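Protein YrdA (Escherichia coli, PDB 3TIO) binds zinc between its subunits and is a homologue of the gamma-class carbonic anhydrases, although its own reaction remains uncertain. Local coordinates at residues D85-H90 with Y162-Y167; H95-G100 with S109-G114. The protein carries 1 engineered substitution. All coordinates share one frame; numbering follows the deposited sequence.

Contact 1 (D85-H90 with Y162-Y167); sequences DVTVGH and YSANNY. With ZN (zinc ion), chain I.
Ser163 reaches from the helix to Thr87, its OG lying 2.7 Å from Thr87 OG1 in a close hydroxyl pair, probably hydrogen-bonded. Ser163 OG stands anti to its backbone N (chi1 176°), which carries it off the helix and over both the OG1 and the CG2 of the threonine. Thr87 OG1 has a second partner in Asn58. At the next residue of the helix the packing is also tight: Ala164 CB rests on the backbone of Asp85, 3.6 Å from Asp85 CA. Here helix 154-176 lies against the outside of the left-handed parallel beta-helix. Beyond the alanine the contact loosens: a water joins Asp85 OD2 (2.8 Å) to Asn165 OD1 (2.9 Å) of the solvent-facing asparagine, while Arg56 forms a salt bridge with the same Asp85 oxygen. Toward the opposite end, His90 and Tyr167 cross at about a right angle, touching just at His90 CE1 and Tyr167 OH, 3.9 Å apart. His90 NE2 binds zinc at 2.1 Å; His66, His69 and His95 of the second subunit complete the site, and Arg45 of that subunit hydrogen-bonds Tyr167 OH.

Contact 2 (H95-G100 with S109-G114); sequences HGCTIG and SILLDG. With ZN (zinc ion), chain G.
Asp113 OD1 has two partners, His95 ND1 at 2.9 Å and the hydroxyl of Thr68, and Asp113 OD2 lies 3.0 Å from the same His95 ND1; both bonds to the histidine are weak and bent. The carboxylate sits at the ring edge, its plane turned 65° from that of the imidazole. Asp113 is thus a second-shell residue: across the ring, His95 NE2 binds zinc at 2.0 Å, together with His66, His69 and, from the third subunit, His90. An alanine in place of Asp113 would probably leave His95 ND1 and the Thr68 hydroxyl without this partner and the zinc-binding ring less restrained in rotation. The two segments belong to successive coils of a left-handed parallel beta-helix of hexapeptide repeats, and their backbones meet at a corner. His95 N gives a hydrogen bond to Leu111 O (2.9 Å); past the bend, Gly114 N gives a nearly straight one (171°) to Gly96 O, coming from above the carbonyl plane. At Gly96 a beta carbon would run into Asp113 OD1. Inside the coil, Leu111 packs on two side chains of the preceding coil: its CB is 3.9 Å from Cys97 SG, and its CD2 meets Ile99 CD1 at 3.8 Å.

Both contacts are buried, but on opposite sides of the chain's centre, their own centres about 17 Å apart. Contact 2 joins neighbouring coils of the beta-helix through backbone bonds, an apolar interior and a carboxylate set against a zinc-binding imidazole; contact 1 sets the C-terminal helix on the outer surface of the coils, with hydroxyls, a methyl and a bridging water doing the work. In sequence, 95-100 and 109-114 fall within the loop that contact 1 closes. The two touch where Val86 CG2 packs against Gly100 O and Ile99 CG2. Each also supplies a zinc ligand, to different ions: His90 is the lone ligand its subunit gives to one, His95 one of three given to the other.

Contact 1 (D85-H90 with Y162-Y167)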
ATOM      1  N   ASP A  85      -8.054  15.196 -16.356  1.00 12.50           N
ATOM      2  CA  ASP A  85      -8.523  15.832 -15.128  1.00 12.60           C
ATOM      3  C   ASP A  85      -8.985  14.809 -14.092  1.00 11.09           C
ATOM      4  O   ASP A  85      -9.964  15.025 -13.375  1.00 13.03           O
ATOM      5  CB  ASP A  85      -9.661  16.805 -15.445  1.00 14.59           C
ATOM      6  CG  ASP A  85      -9.222  17.942 -16.345  1.00 17.86           C
ATOM      7  OD1 ASP A  85      -9.936  18.232 -17.329  1.00 19.98           O
ATOM      8  OD2 ASP A  85      -8.167  18.549 -16.070  1.00 18.82           O
ATOM      9  N   VAL A  86      -8.272  13.693 -14.021  1.00 11.15           N
ATOM     10  CA  VAL A  86      -8.598  12.642 -13.067  1.00  9.81           C
ATOM     11  C   VAL A  86      -7.690  12.758 -11.852  1.00  9.87           C
ATOM     12  O   VAL A  86      -6.493  13.008 -11.981  1.00 10.31           O
ATOM     13  CB  VAL A  86      -8.420  11.238 -13.685  1.00 10.29           C
ATOM     14  CG1 VAL A  86      -8.551  10.162 -12.605  1.00 11.09           C
ATOM     15  CG2 VAL A  86      -9.462  11.019 -14.768  1.00 10.01           C
ATOM     16  N   THR A  87      -8.280  12.590 -10.675  1.00  9.83           N
ATOM     17  CA  THR A  87      -7.539  12.643  -9.426  1.00  9.42           C
ATOM     18  C   THR A  87      -7.490  11.232  -8.849  1.00  8.16           C
ATOM     19  O   THR A  87      -8.498  10.712  -8.376  1.00  9.72           O
ATOM     20  CB  THR A  87      -8.218  13.594  -8.417  1.00  9.82           C
ATOM     21  OG1 THR A  87      -8.141  14.938  -8.912  1.00 12.31           O
ATOM     22  CG2 THR A  87      -7.530  13.522  -7.055  1.00 11.77           C
ATOM     23  N   VAL A  88      -6.323  10.601  -8.926  1.00  8.81           N
ATOM     24  CA  VAL A  88      -6.153   9.261  -8.379  1.00  9.10           C
ATOM     25  C   VAL A  88      -5.499   9.434  -7.013  1.00  7.99           C
ATOM     26  O   VAL A  88      -4.322   9.785  -6.911  1.00  8.85           O
ATOM     27  CB  VAL A  88      -5.273   8.392  -9.297  1.00  9.15           C
ATOM     28  CG1 VAL A  88      -5.046   7.019  -8.669  1.00 10.51           C
ATOM     29  CG2 VAL A  88      -5.950   8.243 -10.658  1.00  9.36           C
ATOM     30  N   GLY A  89      -6.293   9.196  -5.972  1.00  9.15           N
ATOM     31  CA  GLY A  89      -5.838   9.363  -4.600  1.00  7.91           C
ATOM     32  C   GLY A  89      -4.644   8.543  -4.151  1.00  7.60           C
ATOM     33  O   GLY A  89      -4.211   7.619  -4.833  1.00  9.35           O
ATOM     34  N   HIS A  90      -4.109   8.891  -2.984  1.00  8.05           N
ATOM     35  CA  HIS A  90      -2.959   8.176  -2.438  1.00  7.53           C
ATOM     36  C   HIS A  90      -3.267   6.696  -2.284  1.00  6.46           C
ATOM     37  O   HIS A  90      -4.395   6.315  -1.960  1.00  7.07           O
ATOM     38  CB  HIS A  90      -2.599   8.689  -1.044  1.00  8.21           C
ATOM     39  CG  HIS A  90      -2.422  10.171  -0.954  1.00  8.34           C
ATOM     40  ND1 HIS A  90      -1.330  10.828  -1.476  1.00  8.15           N
ATOM     41  CD2 HIS A  90      -3.179  11.117  -0.352  1.00  9.31           C
ATOM     42  CE1 HIS A  90      -1.418  12.115  -1.194  1.00  9.22           C
ATOM     43  NE2 HIS A  90      -2.530  12.316  -0.513  1.00  8.94           N
ATOM     44  N   TYR A 162     -11.602  21.408  -9.762  1.00 16.43           N
ATOM     45  CA  TYR A 162     -10.662  22.102  -8.894  1.00 18.01           C
ATOM     46  C   TYR A 162      -9.582  21.153  -8.382  1.00 16.58           C
ATOM     47  O   TYR A 162      -8.413  21.519  -8.307  1.00 15.88           O
ATOM     48  CB  TYR A 162     -11.396  22.746  -7.712  1.00 20.47           C
ATOM     49  CG  TYR A 162     -12.366  23.832  -8.120  1.00 24.34           C
ATOM     50  CD1 TYR A 162     -11.962  24.879  -8.950  1.00 26.18           C
ATOM     51  CD2 TYR A 162     -13.689  23.817  -7.676  1.00 26.90           C
ATOM     52  CE1 TYR A 162     -12.851  25.883  -9.331  1.00 28.27           C
ATOM     53  CE2 TYR A 162     -14.588  24.818  -8.051  1.00 29.35           C
ATOM     54  CZ  TYR A 162     -14.161  25.847  -8.878  1.00 29.46           C
ATOM     55  OH  TYR A 162     -15.044  26.835  -9.252  1.00 31.71           O
ATOM     56  N   SER A 163      -9.973  19.928  -8.042  1.00 16.88           N
ATOM     57  CA  SER A 163      -9.017  18.945  -7.548  1.00 15.51           C
ATOM     58  C   SER A 163      -7.898  18.723  -8.561  1.00 14.84           C
ATOM     59  O   SER A 163      -6.717  18.758  -8.216  1.00 15.19           O
ATOM     60  CB  SER A 163      -9.717  17.616  -7.262  1.00 15.05           C
ATOM     61  OG  SER A 163      -8.770  16.630  -6.880  1.00 18.36           O
ATOM     62  N   ALA A 164      -8.275  18.488  -9.814  1.00 12.43           N
ATOM     63  CA  ALA A 164      -7.298  18.270 -10.873  1.00 12.05           C
ATOM     64  C   ALA A 164      -6.467  19.535 -11.083  1.00 12.06           C
ATOM     65  O   ALA A 164      -5.247  19.469 -11.197  1.00 11.63           O
ATOM     66  CB  ALA A 164      -8.009  17.887 -12.171  1.00 13.29           C
ATOM     67  N   ASN A 165      -7.137  20.683 -11.135  1.00 12.90           N
ATOM     68  CA  ASN A 165      -6.453  21.958 -11.336  1.00 13.04           C
ATOM     69  C   ASN A 165      -5.430  22.222 -10.242  1.00 12.28           C
ATOM     70  O   ASN A 165      -4.316  22.666 -10.516  1.00 13.33           O
ATOM     71  CB  ASN A 165      -7.449  23.120 -11.348  1.00 13.88           C
ATOM     72  CG  ASN A 165      -8.359  23.107 -12.558  1.00 14.93           C
ATOM     73  OD1 ASN A 165      -8.173  22.323 -13.488  1.00 18.12           O
ATOM     74  ND2 ASN A 165      -9.348  23.993 -12.554  1.00 17.25           N
ATOM     75  N   ASN A 166      -5.820  21.967  -8.998  1.00 14.45           N
ATOM     76  CA  ASN A 166      -4.918  22.195  -7.880  1.00 13.58           C
ATOM     77  C   ASN A 166      -3.688  21.304  -7.966  1.00 13.91           C
ATOM     78  O   ASN A 166      -2.582  21.747  -7.669  1.00 13.05           O
ATOM     79  CB  ASN A 166      -5.636  21.973  -6.547  1.00 15.44           C
ATOM     80  CG  ASN A 166      -6.690  23.028  -6.271  1.00 17.86           C
ATOM     81  OD1 ASN A 166      -6.600  24.153  -6.769  1.00 17.75           O
ATOM     82  ND2 ASN A 166      -7.685  22.679  -5.465  1.00 17.40           N
ATOM     83  N   TYR A 167      -3.868  20.051  -8.379  1.00 12.67           N
ATOM     84  CA  TYR A 167      -2.726  19.160  -8.487  1.00 13.26           C
ATOM     85  C   TYR A 167      -1.815  19.488  -9.665  1.00 12.43           C
ATOM     86  O   TYR A 167      -0.640  19.119  -9.670  1.00 13.07           O
ATOM     87  CB  TYR A 167      -3.176  17.697  -8.529  1.00 12.10           C
ATOM     88  CG  TYR A 167      -2.905  16.993  -7.215  1.00 12.39           C
ATOM     89  CD1 TYR A 167      -3.925  16.765  -6.291  1.00 13.88           C
ATOM     90  CD2 TYR A 167      -1.614  16.599  -6.876  1.00 12.10           C
ATOM     91  CE1 TYR A 167      -3.658  16.160  -5.053  1.00 14.05           C
ATOM     92  CE2 TYR A 167      -1.337  15.996  -5.647  1.00 11.89           C
ATOM     93  CZ  TYR A 167      -2.362  15.782  -4.744  1.00 12.18           C
ATOM     94  OH  TYR A 167      -2.076  15.188  -3.531  1.00 13.27           O
TER
HETATM   95 ZN    ZN I 185      -3.141  14.101   0.325  1.00 11.48          ZN
HETATM   96  O   HOH W   1      -6.490  20.153 -14.514  1.00 22.64           O

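Contact 2 (H95-G100 with S109-G114)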
ATOM      1  N   HIS A  95      -6.237  -1.556 -11.684  1.00  8.82           N
ATOM      2  CA  HIS A  95      -5.842  -2.749 -12.400  1.00  8.23           C
ATOM      3  C   HIS A  95      -6.658  -3.058 -13.644  1.00  9.54           C
ATOM      4  O   HIS A  95      -7.751  -3.606 -13.553  1.00 10.59           O
ATOM      5  CB  HIS A  95      -5.893  -3.936 -11.443  1.00 10.81           C
ATOM      6  CG  HIS A  95      -4.933  -5.020 -11.795  1.00  9.63           C
ATOM      7  ND1 HIS A  95      -5.265  -6.075 -12.618  1.00 10.50           N
ATOM      8  CD2 HIS A  95      -3.623  -5.170 -11.496  1.00  9.43           C
ATOM      9  CE1 HIS A  95      -4.197  -6.827 -12.814  1.00 10.10           C
ATOM     10  NE2 HIS A  95      -3.189  -6.299 -12.144  1.00  9.44           N
ATOM     11  N   GLY A  96      -6.112  -2.703 -14.804  1.00 10.99           N
ATOM     12  CA  GLY A  96      -6.781  -2.978 -16.066  1.00 11.64           C
ATOM     13  C   GLY A  96      -8.204  -2.476 -16.186  1.00 11.74           C
ATOM     14  O   GLY A  96      -9.065  -3.151 -16.753  1.00 13.26           O
ATOM     15  N   CYS A  97      -8.455  -1.287 -15.658  1.00 10.78           N
ATOM     16  CA  CYS A  97      -9.782  -0.698 -15.731  1.00 11.33           C
ATOM     17  C   CYS A  97      -9.777   0.491 -16.679  1.00 12.40           C
ATOM     18  O   CYS A  97      -8.744   0.829 -17.268  1.00 12.41           O
ATOM     19  CB  CYS A  97     -10.239  -0.255 -14.341  1.00 13.12           C
ATOM     20  SG  CYS A  97      -9.061   0.809 -13.488  1.00 14.28           S
ATOM     21  N   THR A  98     -10.942   1.113 -16.831  1.00 12.00           N
ATOM     22  CA  THR A  98     -11.089   2.278 -17.693  1.00 12.26           C
ATOM     23  C   THR A  98     -11.726   3.383 -16.870  1.00 11.93           C
ATOM     24  O   THR A  98     -12.790   3.191 -16.287  1.00 12.92           O
ATOM     25  CB  THR A  98     -11.999   1.983 -18.900  1.00 14.30           C
ATOM     26  OG1 THR A  98     -11.417   0.943 -19.695  1.00 16.73           O
ATOM     27  CG2 THR A  98     -12.175   3.234 -19.753  1.00 15.34           C
ATOM     28  N   ILE A  99     -11.067   4.532 -16.810  1.00 11.62           N
ATOM     29  CA  ILE A  99     -11.587   5.662 -16.059  1.00 11.41           C
ATOM     30  C   ILE A  99     -11.770   6.831 -17.011  1.00 11.19           C
ATOM     31  O   ILE A  99     -10.869   7.152 -17.786  1.00 11.39           O
ATOM     32  CB  ILE A  99     -10.622   6.068 -14.923  1.00 12.05           C
ATOM     33  CG1 ILE A  99     -10.474   4.909 -13.938  1.00 12.99           C
ATOM     34  CG2 ILE A  99     -11.136   7.310 -14.219  1.00 12.97           C
ATOM     35  CD1 ILE A  99      -9.434   5.146 -12.869  1.00 13.19           C
ATOM     36  N   GLY A 100     -12.944   7.453 -16.951  1.00 11.29           N
ATOM     37  CA  GLY A 100     -13.243   8.579 -17.815  1.00 12.55           C
ATOM     38  C   GLY A 100     -12.567   9.871 -17.401  1.00 12.58           C
ATOM     39  O   GLY A 100     -11.484   9.861 -16.818  1.00 12.73           O
ATOM     40  N   SER A 109      -8.430   3.154  -2.438  1.00  8.27           N
ATOM     41  CA  SER A 109      -9.393   2.355  -3.188  1.00  8.67           C
ATOM     42  C   SER A 109      -8.734   1.348  -4.118  1.00  7.80           C
ATOM     43  O   SER A 109      -7.557   1.478  -4.468  1.00  8.69           O
ATOM     44  CB  SER A 109     -10.315   3.261  -4.005  1.00  9.72           C
ATOM     45  OG  SER A 109     -11.122   4.047  -3.147  1.00 10.36           O
ATOM     46  N   ILE A 110      -9.509   0.343  -4.516  1.00  7.88           N
ATOM     47  CA  ILE A 110      -9.042  -0.705  -5.415  1.00  8.77           C
ATOM     48  C   ILE A 110     -10.032  -0.825  -6.572  1.00  8.86           C
ATOM     49  O   ILE A 110     -11.217  -1.075  -6.349  1.00  8.92           O
ATOM     50  CB  ILE A 110      -8.964  -2.079  -4.695  1.00  8.97           C
ATOM     51  CG1 ILE A 110      -7.963  -2.017  -3.540  1.00  9.35           C
ATOM     52  CG2 ILE A 110      -8.566  -3.164  -5.684  1.00 10.25           C
ATOM     53  CD1 ILE A 110      -7.892  -3.298  -2.720  1.00 12.50           C
ATOM     54  N   LEU A 111      -9.557  -0.627  -7.798  1.00  8.50           N
ATOM     55  CA  LEU A 111     -10.407  -0.741  -8.984  1.00  9.88           C
ATOM     56  C   LEU A 111      -9.898  -1.931  -9.784  1.00 10.07           C
ATOM     57  O   LEU A 111      -8.748  -1.946 -10.234  1.00 10.96           O
ATOM     58  CB  LEU A 111     -10.354   0.544  -9.818  1.00  8.95           C
ATOM     59  CG  LEU A 111     -11.308   1.675  -9.401  1.00 10.36           C
ATOM     60  CD1 LEU A 111     -11.022   2.122  -7.978  1.00 11.19           C
ATOM     61  CD2 LEU A 111     -11.159   2.842 -10.364  1.00 11.27           C
ATOM     62  N   LEU A 112     -10.756  -2.933  -9.956  1.00 10.96           N
ATOM     63  CA  LEU A 112     -10.374  -4.157 -10.643  1.00 11.32           C
ATOM     64  C   LEU A 112     -10.581  -4.207 -12.147  1.00 11.82           C
ATOM     65  O   LEU A 112     -11.200  -3.329 -12.746  1.00 10.74           O
ATOM     66  CB  LEU A 112     -11.070  -5.345  -9.976  1.00 12.94           C
ATOM     67  CG  LEU A 112     -10.711  -5.474  -8.492  1.00 13.79           C
ATOM     68  CD1 LEU A 112     -11.530  -6.585  -7.851  1.00 14.98           C
ATOM     69  CD2 LEU A 112      -9.213  -5.739  -8.348  1.00 14.73           C
ATOM     70  N   ASP A 113     -10.051  -5.268 -12.742  1.00 12.81           N
ATOM     71  CA  ASP A 113     -10.100  -5.478 -14.180  1.00 13.44           C
ATOM     72  C   ASP A 113     -11.476  -5.363 -14.812  1.00 13.29           C
ATOM     73  O   ASP A 113     -12.458  -5.903 -14.306  1.00 13.77           O
ATOM     74  CB  ASP A 113      -9.503  -6.843 -14.506  1.00 15.63           C
ATOM     75  CG  ASP A 113      -8.110  -7.006 -13.949  1.00 15.94           C
ATOM     76  OD1 ASP A 113      -7.143  -6.920 -14.729  1.00 19.74           O
ATOM     77  OD2 ASP A 113      -7.988  -7.208 -12.725  1.00 18.67           O
ATOM     78  N   GLY A 114     -11.532  -4.653 -15.932  1.00 14.70           N
ATOM     79  CA  GLY A 114     -12.786  -4.495 -16.644  1.00 14.79           C
ATOM     80  C   GLY A 114     -13.715  -3.430 -16.101  1.00 14.52           C
ATOM     81  O   GLY A 114     -14.714  -3.101 -16.744  1.00 15.70           O
TER
HETATM   82 ZN    ZN G   1      -1.231  -6.889 -12.194  1.00 11.15          ZN